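Local coordinates for protein dipeptidase AC. Metallo peptidase. MEROPS family M19 (Rhodobacter sphaeroides, PDB 3LY0) that probably acts as a zinc-dependent dipeptidase of the membrane dipeptidase family, hydrolysing dipeptides at a two-metal site, at residues A[83-88]-A[166-171]; A[207-212]-A[229-234]; A[260-266]-A[301-307]. All coordinates share one frame; numbering follows the deposited sequence.

Interactions 2 and 3 are wholly buried near the middle of the chain, whereas the centre of interaction 1 lies about 18 Å from the centre of the chain and that contact is partly open to solvent. Interactions 2 and 3 share a parallel sheet: strand 230-231 of interaction 2 pairs with strand 260-263 of interaction 3, Ala231 O accepting from Gly262 N. Interaction 1 joins two loops by apolar packing and one water, with no direct hydrogen bond between them; interaction 2 adds metal ligands and a hydroxyl-carboxylate network, and interaction 3 regular strand pairing. All three reach the phosphinate inhibitor, and Ser167 OG of interaction 1 binds His212 ND1 of interaction 2.

Interaction 1: residues A[83-88]-A[166-171]; sequences LPPMIR and WSRPTV. With LY0 ((2R)-3-[(R)-[(1R)-1-aminoethyl](hydroxy)phosphoryl]-2-methylpropanoic acid), chain C.
Two irregular loop segments, 83-88 and 166-171, run side by side, their CA atoms closest at Met86 and Pro169 (5.2 Å), and no direct hydrogen bond joins them. A water does so instead: it accepts from Ile87 N, donates to Pro169 O at 2.6 Å, and takes a weak bond from Arg168 NE. The Pro84 ring crosses the Arg168 chain at about a right angle, its CB 3.9 Å from Arg168 CD, while its CG meets the edge of the Trp166 ring at CZ3. Arg168 has its CG anti to the backbone N (chi1 177°) and stays extended until a bend at chi3, which lays the guanidinium between two apolar groups: Trp166 CE3 over one face and, over the opposite one, Ile87 CD1, 3.7 Å from Arg168 CZ. Its polar ends turn to other loops, forming a salt bridge with Glu142 and hydrogen bonds to Ser61 OG and Val59 O. In this TIM-barrel family, active sites lie at the C-terminal ends of the barrel strands, and segment 166-171 leaves that end of strand 159-163 and enters the ligand pocket: Trp166 NE1 donates to inhibitor atom O32 at 2.7 Å, nearly straight at 161° and in the plane of the indole. Replacing Arg168 by a leucine would probably leave the Glu142 carboxylate without its mate and open a gap between Ile87 and the indole that the flat guanidinium now fills. Further along, Met86 is stretched out from its backbone, bringing Met86 CG to 3.4 Å from Pro169 O and SD alongside the backbone at Thr170 and Val171. The Arg88 side chain crosses Val171 at about a right angle, with Arg88 NE 3.7 Å from Val171 CG1.

Interaction 2: residues A[207-212]-A[229-234]; sequences MLDLSH and LVATHS. With ZN (zinc ion), chain E; LY0 ((2R)-3-[(R)-[(1R)-1-aminoethyl](hydroxy)phosphoryl]-2-methylpropanoic acid), chain C.
This is a buried metal-site contact between the ends of two neighbouring beta-strands of the TIM-barrel-type fold, 207-208 and 230-231, joined in sequence through helix 215-224. Just past the strands, His212 and His233 converge on one zinc ion, each binding it through NE2 at 2.2 Å; inhibitor atoms O31, O32 and O62 and Glu139, shared with the second zinc, complete its ligands. The two imidazoles meet obliquely, with planes at 61°. The His233 ring is held at its ND1 side: ND1 donates to Thr232 OG1 almost in the ring plane, and that hydroxyl in turn donates to Asp209 OD2 at 2.6 Å. Thr232 is thus a second-shell residue, itself positioned by Asp209 one step further out. Asp209, with CG anti to its N (chi1 -178°), extends across Thr232, and its OD1 is gripped from opposite faces of the carboxylate plane by Thr232 N and by Ser211 N, the latter closing an Asx turn. His212 ND1 is held by Ser167 OG. Further from the metal, Leu210 N donates to Val230 O at 2.8 Å, and a water bridges Leu208 O and Val230 N. The Met207 thioether crosses Val230 at about a right angle, and its CE presses tightly on Thr232 CG2 at 3.5 Å; Met207 also touches helix 336-354. Ser211 points its CB at the other segment, and its OG accepts from His233 N at 3.0 Å while sharing a hydrogen bond with Ser234 OG, 2.8 Å away.

Interaction 3: residues A[260-266]-A[301-307]; sequences MVGLNFA and VGMGSDF. With LY0 ((2R)-3-[(R)-[(1R)-1-aminoethyl](hydroxy)phosphoryl]-2-methylpropanoic acid), chain C.
From CB, 3.2 Å from Ser305 O, the Phe265 side chain runs out over Ser305. Its ring is seated by chi1 of -62°, CG anti to the carbonyl carbon, with Ser305 CA over the centre of one face in a CH-pi contact, 3.7 Å from the centroid. CD2 and CE2 lie against Ser305 CB, CE1 comes 4.0 Å from Met303 SD in a Met-aromatic contact at the ring edge, CZ lies beside the same sulfur, and CE2 approaches Phe307 CZ, the Phe265 edge turned to the Phe307 face in a T-shaped pair with planes at 82°. Leu322 and Leu325 of helix 322-332 touch the ring. These residues extend two adjacent parallel strands of the TIM-barrel-type fold, 260-263 and 301-303, where Gly302 N donates to Val261 O and Leu263 N to Gly302 O at 2.8 Å. Gly302 has no side chain, and Met260 CE packs 3.3 Å from its N. Past the strands, Asn264 OD1 closes an Asx turn by accepting from Ala266 N, and Asn264 ND2 donates to Asp306 OD2 over 3.2 Å, approaching from above the carboxylate plane. Asp306, of the first metal's binding site beside His13 and Asp15, has OD1 2.7 Å from inhibitor atom O31.

Interaction 1: residues A[83-88]-A[166-171]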
loop_
_atom_site.group_PDB
_atom_site.type_symbol
_atom_site.label_atom_id
_atom_site.label_comp_id
_atom_site.label_asym_id
_atom_site.label_seq_id
_atom_site.Cartn_x
_atom_site.Cartn_y
_atom_site.Cartn_z
ATOM N N LEU A 83 -8.277 -18.571 0.785
ATOM C CA LEU A 83 -7.563 -17.948 -0.333
ATOM C C LEU A 83 -8.340 -18.180 -1.622
ATOM O O LEU A 83 -8.814 -19.291 -1.869
ATOM C CB LEU A 83 -6.163 -18.542 -0.473
ATOM C CG LEU A 83 -5.162 -18.188 0.628
ATOM C CD1 LEU A 83 -3.958 -19.137 0.599
ATOM C CD2 LEU A 83 -4.723 -16.727 0.494
ATOM N N PRO A 84 -8.470 -17.140 -2.454
ATOM C CA PRO A 84 -9.089 -17.315 -3.769
ATOM C C PRO A 84 -8.179 -18.112 -4.688
ATOM O O PRO A 84 -6.982 -18.270 -4.418
ATOM C CB PRO A 84 -9.210 -15.881 -4.308
ATOM C CG PRO A 84 -8.884 -14.971 -3.171
ATOM C CD PRO A 84 -8.022 -15.758 -2.227
ATOM N N PRO A 85 -8.740 -18.612 -5.792
ATOM C CA PRO A 85 -7.929 -19.283 -6.809
ATOM C C PRO A 85 -6.992 -18.308 -7.524
ATOM O O PRO A 85 -7.252 -17.102 -7.571
ATOM C CB PRO A 85 -8.965 -19.809 -7.813
ATOM C CG PRO A 85 -10.285 -19.631 -7.192
ATOM C CD PRO A 85 -10.169 -18.577 -6.131
ATOM N N MET A 86 -5.910 -18.844 -8.078
ATOM C CA MET A 86 -4.959 -18.061 -8.855
ATOM C C MET A 86 -5.641 -17.459 -10.088
ATOM O O MET A 86 -6.475 -18.101 -10.724
ATOM C CB MET A 86 -3.769 -18.954 -9.268
ATOM C CG MET A 86 -2.595 -18.233 -9.968
ATOM S SD MET A 86 -1.163 -19.312 -10.290
ATOM C CE MET A 86 -1.939 -20.905 -10.031
ATOM N N ILE A 87 -5.301 -16.211 -10.400
ATOM C CA ILE A 87 -5.733 -15.573 -11.639
ATOM C C ILE A 87 -4.522 -15.518 -12.560
ATOM O O ILE A 87 -3.446 -15.079 -12.148
ATOM C CB ILE A 87 -6.272 -14.147 -11.382
ATOM C CG1 ILE A 87 -7.465 -14.182 -10.425
ATOM C CG2 ILE A 87 -6.671 -13.467 -12.695
ATOM C CD1 ILE A 87 -7.934 -12.806 -9.993
ATOM N N ARG A 88 -4.672 -16.011 -13.788
ATOM C CA ARG A 88 -3.550 -16.045 -14.717
ATOM C C ARG A 88 -3.494 -14.769 -15.552
ATOM O O ARG A 88 -4.457 -13.998 -15.580
ATOM C CB ARG A 88 -3.626 -17.277 -15.624
ATOM C CG ARG A 88 -3.585 -18.598 -14.859
ATOM C CD ARG A 88 -2.366 -18.690 -13.943
ATOM N NE ARG A 88 -1.139 -18.934 -14.693
ATOM C CZ ARG A 88 -0.702 -20.142 -15.037
ATOM N NH1 ARG A 88 0.428 -20.270 -15.721
ATOM N NH2 ARG A 88 -1.395 -21.222 -14.695
ATOM N N TRP A 166 -0.837 -10.487 -3.956
ATOM C CA TRP A 166 -1.876 -10.013 -3.067
ATOM C C TRP A 166 -2.132 -11.209 -2.132
ATOM O O TRP A 166 -1.289 -12.112 -2.050
ATOM C CB TRP A 166 -3.113 -9.591 -3.875
ATOM C CG TRP A 166 -4.190 -9.032 -3.027
ATOM C CD1 TRP A 166 -4.138 -7.878 -2.283
ATOM C CD2 TRP A 166 -5.488 -9.595 -2.808
ATOM N NE1 TRP A 166 -5.325 -7.700 -1.612
ATOM C CE2 TRP A 166 -6.166 -8.742 -1.906
ATOM C CE3 TRP A 166 -6.138 -10.745 -3.266
ATOM C CZ2 TRP A 166 -7.466 -8.995 -1.469
ATOM C CZ3 TRP A 166 -7.437 -10.998 -2.817
ATOM C CH2 TRP A 166 -8.082 -10.126 -1.932
ATOM N N SER A 167 -3.263 -11.227 -1.432
ATOM C CA SER A 167 -3.574 -12.360 -0.554
ATOM C C SER A 167 -4.228 -13.482 -1.374
ATOM O O SER A 167 -5.413 -13.792 -1.210
ATOM C CB SER A 167 -4.444 -11.894 0.612
ATOM O OG SER A 167 -3.654 -11.210 1.584
ATOM N N ARG A 168 -3.433 -14.066 -2.273
ATOM C CA ARG A 168 -3.927 -14.976 -3.302
ATOM C C ARG A 168 -2.706 -15.528 -4.029
ATOM O O ARG A 168 -1.744 -14.800 -4.243
ATOM C CB ARG A 168 -4.822 -14.185 -4.264
ATOM C CG ARG A 168 -5.376 -14.962 -5.451
ATOM C CD ARG A 168 -6.305 -14.064 -6.266
ATOM N NE ARG A 168 -5.595 -12.880 -6.750
ATOM C CZ ARG A 168 -6.136 -11.679 -6.907
ATOM N NH1 ARG A 168 -7.414 -11.468 -6.631
ATOM N NH2 ARG A 168 -5.379 -10.680 -7.349
ATOM N N PRO A 169 -2.717 -16.826 -4.381
ATOM C CA PRO A 169 -1.520 -17.398 -5.008
ATOM C C PRO A 169 -1.261 -16.817 -6.399
ATOM O O PRO A 169 -2.217 -16.503 -7.110
ATOM C CB PRO A 169 -1.866 -18.892 -5.110
ATOM C CG PRO A 169 -3.361 -18.938 -5.117
ATOM C CD PRO A 169 -3.771 -17.836 -4.170
ATOM N N THR A 170 0.011 -16.689 -6.769
ATOM C CA THR A 170 0.385 -16.274 -8.121
ATOM C C THR A 170 1.467 -17.218 -8.637
ATOM O O THR A 170 1.952 -18.069 -7.889
ATOM C CB THR A 170 0.961 -14.848 -8.150
ATOM O OG1 THR A 170 2.272 -14.845 -7.571
ATOM C CG2 THR A 170 0.051 -13.865 -7.415
ATOM N N VAL A 171 1.854 -17.069 -9.902
ATOM C CA VAL A 171 2.956 -17.868 -10.436
ATOM C C VAL A 171 4.290 -17.545 -9.760
ATOM O O VAL A 171 5.286 -18.225 -9.989
ATOM C CB VAL A 171 3.107 -17.698 -11.968
ATOM C CG1 VAL A 171 1.853 -18.179 -12.679
ATOM C CG2 VAL A 171 3.417 -16.253 -12.343
HETATM P P LY0 C . -6.146 -4.142 0.035
HETATM C C1 LY0 C . -8.326 -5.149 -1.392
HETATM N N1 LY0 C . -6.629 -3.786 -2.579
HETATM C C2 LY0 C . -7.345 -3.997 -1.334
HETATM C C4 LY0 C . -7.006 -4.004 1.652
HETATM C C5 LY0 C . -6.655 -5.061 2.661
HETATM C C6 LY0 C . -5.172 -5.283 2.786
HETATM C C7 LY0 C . -7.382 -4.940 3.975
HETATM O O31 LY0 C . -5.154 -3.023 -0.178
HETATM O O32 LY0 C . -5.390 -5.506 -0.097
HETATM O O61 LY0 C . -4.724 -6.387 3.434
HETATM O O62 LY0 C . -4.351 -4.498 2.281
HETATM O O HOH W 1 -3.729 -14.789 -8.441
#

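Interaction 2: residues A[207-212]-A[229-234]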
loop_
_atom_site.group_PDB
_atom_site.type_symbol
_atom_site.label_atom_id
_atom_site.label_comp_id
_atom_site.label_asym_id
_atom_site.label_seq_id
_atom_site.Cartn_x
_atom_site.Cartn_y
_atom_site.Cartn_z
ATOM N N MET A 207 10.533 -0.919 -7.364
ATOM C CA MET A 207 10.430 -1.211 -5.932
ATOM C C MET A 207 9.596 -2.462 -5.710
ATOM O O MET A 207 8.527 -2.609 -6.288
ATOM C CB MET A 207 9.778 -0.029 -5.201
ATOM C CG MET A 207 9.845 -0.070 -3.654
ATOM S SD MET A 207 8.654 1.063 -2.828
ATOM C CE MET A 207 7.225 -0.023 -2.751
ATOM N N LEU A 208 10.089 -3.359 -4.862
ATOM C CA LEU A 208 9.316 -4.526 -4.458
ATOM C C LEU A 208 8.570 -4.234 -3.168
ATOM O O LEU A 208 9.135 -3.671 -2.233
ATOM C CB LEU A 208 10.252 -5.711 -4.243
ATOM C CG LEU A 208 10.864 -6.245 -5.530
ATOM C CD1 LEU A 208 12.184 -6.945 -5.235
ATOM C CD2 LEU A 208 9.877 -7.177 -6.209
ATOM N N ASP A 209 7.301 -4.622 -3.129
ATOM C CA ASP A 209 6.446 -4.402 -1.969
ATOM C C ASP A 209 6.125 -5.753 -1.331
ATOM O O ASP A 209 5.565 -6.646 -1.983
ATOM C CB ASP A 209 5.157 -3.713 -2.416
ATOM C CG ASP A 209 4.216 -3.391 -1.261
ATOM O OD1 ASP A 209 4.586 -3.564 -0.075
ATOM O OD2 ASP A 209 3.082 -2.952 -1.559
ATOM N N LEU A 210 6.479 -5.894 -0.056
ATOM C CA LEU A 210 6.287 -7.138 0.679
ATOM C C LEU A 210 4.919 -7.265 1.346
ATOM O O LEU A 210 4.579 -8.336 1.849
ATOM C CB LEU A 210 7.376 -7.270 1.743
ATOM C CG LEU A 210 8.814 -7.198 1.227
ATOM C CD1 LEU A 210 9.768 -6.883 2.369
ATOM C CD2 LEU A 210 9.185 -8.510 0.572
ATOM N N SER A 211 4.133 -6.185 1.392
ATOM C CA SER A 211 2.788 -6.299 1.958
ATOM C C SER A 211 2.005 -7.388 1.216
ATOM O O SER A 211 1.976 -7.417 -0.021
ATOM C CB SER A 211 2.029 -4.963 1.921
ATOM O OG SER A 211 2.622 -4.000 2.785
ATOM N N HIS A 212 1.409 -8.280 2.007
ATOM C CA HIS A 212 0.664 -9.477 1.560
ATOM C C HIS A 212 1.505 -10.720 1.392
ATOM O O HIS A 212 0.966 -11.814 1.444
ATOM C CB HIS A 212 -0.139 -9.254 0.277
ATOM C CG HIS A 212 -1.273 -8.303 0.448
ATOM N ND1 HIS A 212 -2.512 -8.701 0.900
ATOM C CD2 HIS A 212 -1.364 -6.974 0.201
ATOM C CE1 HIS A 212 -3.309 -7.647 0.960
ATOM N NE2 HIS A 212 -2.642 -6.592 0.517
ATOM N N LEU A 229 14.176 -3.199 1.802
ATOM C CA LEU A 229 12.933 -3.952 1.930
ATOM C C LEU A 229 11.796 -3.027 2.313
ATOM O O LEU A 229 11.938 -2.198 3.207
ATOM C CB LEU A 229 13.073 -5.043 2.988
ATOM C CG LEU A 229 14.163 -6.074 2.693
ATOM C CD1 LEU A 229 14.270 -7.085 3.844
ATOM C CD2 LEU A 229 13.900 -6.784 1.369
ATOM N N VAL A 230 10.660 -3.188 1.648
ATOM C CA VAL A 230 9.555 -2.262 1.827
ATOM C C VAL A 230 8.258 -3.026 1.989
ATOM O O VAL A 230 7.981 -3.948 1.231
ATOM C CB VAL A 230 9.391 -1.374 0.581
ATOM C CG1 VAL A 230 8.209 -0.434 0.769
ATOM C CG2 VAL A 230 10.670 -0.595 0.282
ATOM N N ALA A 231 7.465 -2.634 2.982
ATOM C CA ALA A 231 6.078 -3.079 3.087
ATOM C C ALA A 231 5.244 -1.804 3.074
ATOM O O ALA A 231 5.316 -1.009 4.013
ATOM C CB ALA A 231 5.870 -3.849 4.376
ATOM N N THR A 232 4.504 -1.567 1.995
ATOM C CA THR A 232 3.843 -0.273 1.844
ATOM C C THR A 232 2.671 -0.040 2.789
ATOM O O THR A 232 2.347 1.108 3.089
ATOM C CB THR A 232 3.313 -0.041 0.415
ATOM O OG1 THR A 232 2.342 -1.045 0.099
ATOM C CG2 THR A 232 4.439 -0.046 -0.637
ATOM N N HIS A 233 2.022 -1.115 3.241
ATOM C CA HIS A 233 0.841 -0.973 4.086
ATOM C C HIS A 233 0.695 -2.159 5.041
ATOM O O HIS A 233 -0.170 -3.025 4.868
ATOM C CB HIS A 233 -0.439 -0.650 3.263
ATOM C CG HIS A 233 -0.818 -1.671 2.223
ATOM N ND1 HIS A 233 0.015 -2.043 1.184
ATOM C CD2 HIS A 233 -1.982 -2.338 2.022
ATOM C CE1 HIS A 233 -0.602 -2.924 0.421
ATOM N NE2 HIS A 233 -1.823 -3.109 0.893
ATOM N N SER A 234 1.558 -2.175 6.055
ATOM C CA SER A 234 1.606 -3.272 7.032
ATOM C C SER A 234 1.972 -2.716 8.394
ATOM O O SER A 234 2.772 -1.780 8.488
ATOM C CB SER A 234 2.665 -4.305 6.632
ATOM O OG SER A 234 2.364 -4.906 5.389
HETATM ZN ZN ZN E . -3.414 -4.552 0.250
HETATM P P LY0 C . -6.146 -4.142 0.035
HETATM C C1 LY0 C . -8.326 -5.149 -1.392
HETATM N N1 LY0 C . -6.629 -3.786 -2.579
HETATM C C2 LY0 C . -7.345 -3.997 -1.334
HETATM C C4 LY0 C . -7.006 -4.004 1.652
HETATM C C5 LY0 C . -6.655 -5.061 2.661
HETATM C C6 LY0 C . -5.172 -5.283 2.786
HETATM C C7 LY0 C . -7.382 -4.940 3.975
HETATM O O31 LY0 C . -5.154 -3.023 -0.178
HETATM O O32 LY0 C . -5.390 -5.506 -0.097
HETATM O O61 LY0 C . -4.724 -6.387 3.434
HETATM O O62 LY0 C . -4.351 -4.498 2.281
HETATM O O HOH W 2 10.954 -5.081 -0.648
#

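Interaction 3: residues A[260-266]-A[301-307]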
loop_
_atom_site.group_PDB
_atom_site.type_symbol
_atom_site.label_atom_id
_atom_site.label_comp_id
_atom_site.label_asym_id
_atom_site.label_seq_id
_atom_site.Cartn_x
_atom_site.Cartn_y
_atom_site.Cartn_z
ATOM N N MET A 260 11.572 0.403 4.613
ATOM C CA MET A 260 10.468 1.315 4.882
ATOM C C MET A 260 9.201 0.528 5.137
ATOM O O MET A 260 8.923 -0.477 4.457
ATOM C CB MET A 260 10.269 2.225 3.661
ATOM C CG MET A 260 9.214 3.312 3.829
ATOM S SD MET A 260 9.651 4.663 5.001
ATOM C CE MET A 260 8.206 5.709 4.777
ATOM N N VAL A 261 8.444 0.976 6.140
ATOM C CA VAL A 261 7.122 0.419 6.401
ATOM C C VAL A 261 6.103 1.542 6.441
ATOM O O VAL A 261 6.291 2.535 7.150
ATOM C CB VAL A 261 7.073 -0.389 7.721
ATOM C CG1 VAL A 261 5.638 -0.833 8.015
ATOM C CG2 VAL A 261 7.991 -1.601 7.632
ATOM N N GLY A 262 5.035 1.392 5.660
ATOM C CA GLY A 262 3.932 2.331 5.710
ATOM C C GLY A 262 2.823 1.842 6.629
ATOM O O GLY A 262 2.365 0.703 6.506
ATOM N N LEU A 263 2.403 2.702 7.557
ATOM C CA LEU A 263 1.320 2.380 8.479
ATOM C C LEU A 263 -0.020 2.237 7.763
ATOM O O LEU A 263 -0.497 3.182 7.136
ATOM C CB LEU A 263 1.204 3.465 9.550
ATOM C CG LEU A 263 0.179 3.162 10.650
ATOM C CD1 LEU A 263 0.762 2.259 11.721
ATOM C CD2 LEU A 263 -0.346 4.469 11.258
ATOM N N ASN A 264 -0.625 1.055 7.883
ATOM C CA ASN A 264 -1.915 0.760 7.267
ATOM C C ASN A 264 -3.040 1.253 8.184
ATOM O O ASN A 264 -3.034 0.957 9.385
ATOM C CB ASN A 264 -2.006 -0.751 7.036
ATOM C CG ASN A 264 -3.154 -1.135 6.135
ATOM O OD1 ASN A 264 -4.206 -0.507 6.162
ATOM N ND2 ASN A 264 -2.954 -2.169 5.324
ATOM N N PHE A 265 -3.974 2.034 7.641
ATOM C CA PHE A 265 -5.072 2.566 8.450
ATOM C C PHE A 265 -6.201 1.551 8.641
ATOM O O PHE A 265 -7.185 1.843 9.321
ATOM C CB PHE A 265 -5.689 3.837 7.847
ATOM C CG PHE A 265 -4.745 5.018 7.732
ATOM C CD1 PHE A 265 -3.494 5.009 8.334
ATOM C CD2 PHE A 265 -5.127 6.137 7.007
ATOM C CE1 PHE A 265 -2.640 6.092 8.197
ATOM C CE2 PHE A 265 -4.289 7.226 6.878
ATOM C CZ PHE A 265 -3.042 7.202 7.475
ATOM N N ALA A 266 -6.080 0.370 8.048
ATOM C CA ALA A 266 -7.125 -0.640 8.191
ATOM C C ALA A 266 -7.359 -0.976 9.653
ATOM O O ALA A 266 -6.429 -1.348 10.367
ATOM C CB ALA A 266 -6.751 -1.899 7.422
ATOM N N VAL A 301 9.783 4.727 8.694
ATOM C CA VAL A 301 8.346 4.583 8.896
ATOM C C VAL A 301 7.607 5.726 8.206
ATOM O O VAL A 301 8.053 6.872 8.226
ATOM C CB VAL A 301 7.984 4.606 10.389
ATOM C CG1 VAL A 301 6.487 4.363 10.554
ATOM C CG2 VAL A 301 8.796 3.576 11.151
ATOM N N GLY A 302 6.484 5.418 7.571
ATOM C CA GLY A 302 5.638 6.456 7.015
ATOM C C GLY A 302 4.196 6.007 7.010
ATOM O O GLY A 302 3.829 5.095 7.754
ATOM N N MET A 303 3.378 6.654 6.187
ATOM C CA MET A 303 1.975 6.275 6.061
ATOM C C MET A 303 1.780 5.336 4.885
ATOM O O MET A 303 2.414 5.492 3.836
ATOM C CB MET A 303 1.093 7.508 5.856
ATOM C CG MET A 303 1.297 8.623 6.878
ATOM S SD MET A 303 0.730 8.269 8.579
ATOM C CE MET A 303 2.283 7.912 9.399
ATOM N N GLY A 304 0.879 4.374 5.068
ATOM C CA GLY A 304 0.448 3.462 4.018
ATOM C C GLY A 304 -1.045 3.225 4.148
ATOM O O GLY A 304 -1.481 2.100 4.420
ATOM N N SER A 305 -1.801 4.293 3.924
ATOM C CA SER A 305 -3.199 4.430 4.344
ATOM C C SER A 305 -4.100 3.235 4.058
ATOM O O SER A 305 -4.886 2.827 4.920
ATOM C CB SER A 305 -3.809 5.675 3.685
ATOM O OG SER A 305 -3.891 5.522 2.274
ATOM N N ASP A 306 -4.000 2.701 2.843
ATOM C CA ASP A 306 -5.004 1.782 2.325
ATOM C C ASP A 306 -6.325 2.520 2.114
ATOM O O ASP A 306 -7.397 1.913 2.147
ATOM C CB ASP A 306 -5.195 0.580 3.261
ATOM C CG ASP A 306 -5.281 -0.746 2.509
ATOM O OD1 ASP A 306 -5.338 -0.759 1.253
ATOM O OD2 ASP A 306 -5.284 -1.791 3.189
ATOM N N PHE A 307 -6.253 3.831 1.877
ATOM C CA PHE A 307 -7.451 4.577 1.485
ATOM C C PHE A 307 -8.161 3.880 0.318
ATOM O O PHE A 307 -7.525 3.469 -0.666
ATOM C CB PHE A 307 -7.124 6.017 1.060
ATOM C CG PHE A 307 -6.884 6.978 2.199
ATOM C CD1 PHE A 307 -7.700 6.995 3.318
ATOM C CD2 PHE A 307 -5.852 7.915 2.108
ATOM C CE1 PHE A 307 -7.477 7.914 4.346
ATOM C CE2 PHE A 307 -5.624 8.825 3.129
ATOM C CZ PHE A 307 -6.434 8.818 4.247
HETATM P P LY0 C . -6.146 -4.142 0.035
HETATM C C1 LY0 C . -8.326 -5.149 -1.392
HETATM N N1 LY0 C . -6.629 -3.786 -2.579
HETATM C C2 LY0 C . -7.345 -3.997 -1.334
HETATM C C4 LY0 C . -7.006 -4.004 1.652
HETATM C C5 LY0 C . -6.655 -5.061 2.661
HETATM C C6 LY0 C . -5.172 -5.283 2.786
HETATM C C7 LY0 C . -7.382 -4.940 3.975
HETATM O O31 LY0 C . -5.154 -3.023 -0.178
HETATM O O32 LY0 C . -5.390 -5.506 -0.097
HETATM O O61 LY0 C . -4.724 -6.387 3.434
HETATM O O62 LY0 C . -4.351 -4.498 2.281
#